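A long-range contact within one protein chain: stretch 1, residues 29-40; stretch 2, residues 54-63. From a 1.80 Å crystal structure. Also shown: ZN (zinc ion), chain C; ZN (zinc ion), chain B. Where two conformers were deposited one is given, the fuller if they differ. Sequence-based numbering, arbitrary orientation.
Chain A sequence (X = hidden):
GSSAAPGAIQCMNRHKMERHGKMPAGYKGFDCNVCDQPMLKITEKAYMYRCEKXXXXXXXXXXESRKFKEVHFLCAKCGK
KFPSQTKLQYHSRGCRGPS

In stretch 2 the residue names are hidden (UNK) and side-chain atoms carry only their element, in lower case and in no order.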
# COMPACT_ATOMS: atom_id res chain seq x y z
N GLY A 29 0.84 -13.13 -3.79
CA GLY A 29 -0.37 -12.44 -3.37
C GLY A 29 -0.15 -11.67 -2.09
O GLY A 29 0.98 -11.56 -1.59
N PHE A 30 -1.23 -11.13 -1.54
CA PHE A 30 -1.15 -10.32 -0.33
C PHE A 30 -2.49 -10.27 0.33
O PHE A 30 -3.50 -10.59 -0.29
CB PHE A 30 -0.73 -8.87 -0.71
CG PHE A 30 -1.74 -8.14 -1.57
CD1 PHE A 30 -1.79 -8.34 -2.94
CD2 PHE A 30 -2.66 -7.28 -1.00
CE1 PHE A 30 -2.73 -7.68 -3.71
CE2 PHE A 30 -3.61 -6.63 -1.78
CZ PHE A 30 -3.63 -6.83 -3.13
N ASP A 31 -2.53 -9.80 1.57
CA ASP A 31 -3.77 -9.53 2.25
C ASP A 31 -3.93 -8.02 2.12
O ASP A 31 -3.04 -7.26 2.56
CB ASP A 31 -3.67 -9.94 3.72
CG ASP A 31 -3.56 -11.45 3.90
OD1 ASP A 31 -4.26 -12.19 3.16
OD2 ASP A 31 -2.77 -11.89 4.77
N CYS A 32 -5.09 -7.53 1.58
CA CYS A 32 -5.32 -6.08 1.41
C CYS A 32 -4.92 -5.29 2.62
O CYS A 32 -5.33 -5.65 3.72
CB CYS A 32 -6.76 -5.77 1.03
SG CYS A 32 -7.07 -4.00 0.81
N ASN A 33 -4.07 -4.27 2.44
CA ASN A 33 -3.58 -3.51 3.58
C ASN A 33 -4.68 -2.68 4.28
O ASN A 33 -4.45 -2.21 5.40
CB ASN A 33 -2.42 -2.67 3.19
CG ASN A 33 -1.18 -3.43 2.73
OD1 ASN A 33 -0.18 -2.81 2.43
ND2 ASN A 33 -1.20 -4.78 2.67
N VAL A 34 -5.85 -2.53 3.65
CA VAL A 34 -6.97 -1.80 4.26
C VAL A 34 -8.02 -2.77 4.83
O VAL A 34 -8.34 -2.70 6.01
CB VAL A 34 -7.62 -0.79 3.28
CG1 VAL A 34 -8.88 -0.15 3.89
CG2 VAL A 34 -6.63 0.28 2.84
N CYS A 35 -8.56 -3.69 3.99
CA CYS A 35 -9.64 -4.57 4.45
C CYS A 35 -9.22 -5.98 4.87
O CYS A 35 -10.09 -6.75 5.25
CB CYS A 35 -10.73 -4.64 3.38
SG CYS A 35 -10.27 -5.63 1.93
N ASP A 36 -7.96 -6.36 4.68
CA ASP A 36 -7.42 -7.68 5.03
C ASP A 36 -7.93 -8.85 4.14
O ASP A 36 -7.61 -10.00 4.43
CB ASP A 36 -7.63 -8.00 6.53
CG ASP A 36 -6.65 -9.03 7.06
OD1 ASP A 36 -5.52 -9.10 6.53
OD2 ASP A 36 -7.03 -9.79 7.99
N GLN A 37 -8.67 -8.56 3.06
CA GLN A 37 -9.17 -9.61 2.16
C GLN A 37 -7.97 -10.26 1.44
O GLN A 37 -7.07 -9.56 1.00
CB GLN A 37 -10.19 -9.01 1.17
CG GLN A 37 -10.35 -9.68 -0.20
CD GLN A 37 -11.21 -8.87 -1.14
OE1 GLN A 37 -10.74 -7.97 -1.86
NE2 GLN A 37 -12.51 -9.17 -1.17
N PRO A 38 -7.91 -11.61 1.38
CA PRO A 38 -6.79 -12.26 0.69
C PRO A 38 -6.91 -12.06 -0.81
O PRO A 38 -7.98 -12.22 -1.39
CB PRO A 38 -6.94 -13.74 1.07
CG PRO A 38 -8.37 -13.92 1.35
CD PRO A 38 -8.90 -12.59 1.88
N MET A 39 -5.82 -11.69 -1.44
CA MET A 39 -5.77 -11.45 -2.88
C MET A 39 -4.68 -12.39 -3.38
O MET A 39 -3.50 -12.04 -3.39
CB MET A 39 -5.43 -9.97 -3.17
CG MET A 39 -6.46 -9.00 -2.60
SD MET A 39 -8.06 -9.03 -3.48
CE MET A 39 -7.54 -8.60 -5.07
N LEU A 40 -5.05 -13.62 -3.69
CA LEU A 40 -4.09 -14.66 -4.13
C LEU A 40 -3.98 -14.72 -5.66
O LEU A 40 -3.02 -15.29 -6.15
CB LEU A 40 -4.51 -16.01 -3.54
CG LEU A 40 -4.83 -16.00 -2.05
CD1 LEU A 40 -5.41 -17.32 -1.61
CD2 LEU A 40 -3.59 -15.69 -1.26
N UNK A 54 6.40 2.50 -0.90
CA UNK A 54 5.84 2.33 0.45
C UNK A 54 5.57 0.88 0.82
O UNK A 54 5.20 0.64 1.97
s UNK A 54 4.82 4.95 0.62
c UNK A 54 4.56 3.16 0.60
N UNK A 55 5.63 -0.08 -0.15
CA UNK A 55 5.26 -1.50 0.04
C UNK A 55 3.80 -1.53 0.55
O UNK A 55 3.52 -2.07 1.62
o UNK A 55 5.37 -4.31 0.14
c UNK A 55 5.82 -3.72 1.14
c UNK A 55 6.19 -2.25 1.01
o UNK A 55 5.96 -4.27 2.25
N UNK A 56 2.94 -0.83 -0.18
CA UNK A 56 1.52 -0.67 0.18
C UNK A 56 0.68 -1.31 -0.92
O UNK A 56 0.76 -0.87 -2.03
c UNK A 56 -2.72 1.79 1.77
c UNK A 56 -1.82 1.12 2.58
c UNK A 56 -0.57 0.79 2.09
c UNK A 56 -2.34 2.14 0.49
c UNK A 56 1.19 0.81 0.31
o UNK A 56 -3.95 2.14 2.21
c UNK A 56 -1.09 1.80 0.02
c UNK A 56 -0.18 1.13 0.81
N UNK A 57 -0.07 -2.33 -0.55
CA UNK A 57 -0.91 -3.11 -1.45
C UNK A 57 -2.36 -3.02 -1.07
O UNK A 57 -2.70 -3.30 0.08
c UNK A 57 -0.55 -4.60 -1.31
o UNK A 57 1.55 -5.67 -1.09
c UNK A 57 0.84 -4.90 -1.79
o UNK A 57 1.23 -4.36 -2.83
N UNK A 58 -3.19 -2.62 -1.99
CA UNK A 58 -4.66 -2.54 -1.74
C UNK A 58 -5.52 -3.23 -2.86
O UNK A 58 -5.29 -3.22 -4.18
c UNK A 58 -4.85 -0.23 -2.78
c UNK A 58 -5.06 -1.07 -1.54
c UNK A 58 -6.48 -0.90 -1.04
N UNK A 59 -6.66 -3.81 -2.44
CA UNK A 59 -7.57 -4.44 -3.42
C UNK A 59 -8.27 -3.33 -4.25
O UNK A 59 -8.29 -2.17 -3.83
s UNK A 59 -9.92 -4.51 -1.84
c UNK A 59 -8.59 -5.37 -2.73
N UNK A 60 -8.85 -3.68 -5.42
CA UNK A 60 -9.51 -2.67 -6.24
C UNK A 60 -10.69 -2.02 -5.52
O UNK A 60 -10.94 -0.83 -5.73
o UNK A 60 -10.41 -5.53 -6.97
c UNK A 60 -10.85 -4.47 -7.42
n UNK A 60 -12.12 -4.34 -7.80
c UNK A 60 -9.96 -3.25 -7.57
N UNK A 61 -11.40 -2.79 -4.67
CA UNK A 61 -12.57 -2.31 -3.93
C UNK A 61 -12.20 -1.20 -2.96
O UNK A 61 -12.84 -0.15 -2.97
o UNK A 61 -14.15 -6.09 -2.68
c UNK A 61 -13.23 -3.48 -3.17
c UNK A 61 -14.83 -5.43 -3.49
n UNK A 61 -15.84 -5.98 -4.16
c UNK A 61 -14.54 -3.97 -3.78
N UNK A 62 -11.14 -1.40 -2.17
CA UNK A 62 -10.70 -0.37 -1.23
C UNK A 62 -10.12 0.85 -1.97
O UNK A 62 -10.42 2.00 -1.62
s UNK A 62 -10.42 -2.08 0.99
c UNK A 62 -9.71 -0.93 -0.21
N UNK A 63 -9.31 0.61 -3.01
CA UNK A 63 -8.65 1.69 -3.74
C UNK A 63 -9.62 2.67 -4.43
O UNK A 63 -9.54 3.88 -4.21
c UNK A 63 -7.65 1.12 -4.73
ZN ZN C . -9.41 -4.08 0.40
ZN ZN B . 3.67 5.55 -1.34
O HOH W 1 1.16 -6.31 1.60

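Position 54 has a side chain of one carbon and one sulfur. It touches nothing on stretch 1. The sulfur lies 2.4 Å from the chain B zinc ion, whose other ligands come from elsewhere in the structure. One carbon followed by sulfur is cysteine, C54.

Position 55 carries two carbons, the second bearing two oxygens. The side chain does not reach stretch 1; the contact here is made by the backbone, with O of position 55 lying 3.9 Å from N33 OD1. Two carbons ending in two oxygens are a short carboxylate, so the residue is aspartate, D55. Its phi and psi are both positive, 56° and 52°.

Position 56 shows one carbon, then a six-carbon ring bearing one oxygen. The ring oxygen lies 3.3 Å from V34 CG2. A phenol ring on one carbon is tyrosine, Y56. CA to CB points sideways, but the end of the side chain comes nearer to stretch 1. N33 OD1 is 3.5 Å from Y56 CA.

Position 57 again has two carbons, the second with two oxygens. Its CB sits over one face of the F30 ring, 3.4 Å from F30 CD2, in a CH-pi contact. This is aspartate, D57. N33 pairs with the main chain of D57 through two hydrogen bonds: N33 N donates to D57 O at 2.9 Å, and D57 N donates to N33 OD1 at 3.0 Å. Water 1 adds a bridge, accepting from N33 ND2 at 3.0 Å and donating to D57 OD2 at 2.8 Å.

Position 58 has three carbons, branched at the first. One of the two branch carbons lies 3.7 Å from C32 SG and 4.1 Å from V34 CG2, although CA to CB points away from stretch 1. It is valine, V58. Two conformers were deposited.

Position 59 has one carbon and one sulfur, the sulfur 2.3 Å from the chain C zinc ion. Its CB lies 3.8 Å from M39 SD. This is cysteine, C59. C59 N donates to C32 SG at 3.3 Å. C59 is also the N-cap of the helix that follows: N of position 62 donates to C59 SG at 3.4 Å.

Position 60 has two carbons, the second carrying one oxygen and one nitrogen. It makes no contact with stretch 1. It is asparagine, N60.

Position 61 has three carbons, the third with one oxygen and one nitrogen. It is exposed and lies near the side chain of Q37. The longer amide is glutamine, Q61.

Position 62 has one carbon and one sulfur. The sulfur is 3.5 Å from C35 CB. The same sulfur is 2.3 Å from the zinc ion of chain C. It is cysteine, C62.

Position 63 has a single carbon and no contact with stretch 1. It is alanine, A63.

The contact works through shared metal binding. C32 and C35 supply two thiolates, C59 and C62 the other two, so one zinc ion ties the stretches together. The N33 and D57 hydrogen bonds fix the strand beside this site. F30 and V34 add packing.

Stretch 2, residues 54-63: CDYDVCNQCA
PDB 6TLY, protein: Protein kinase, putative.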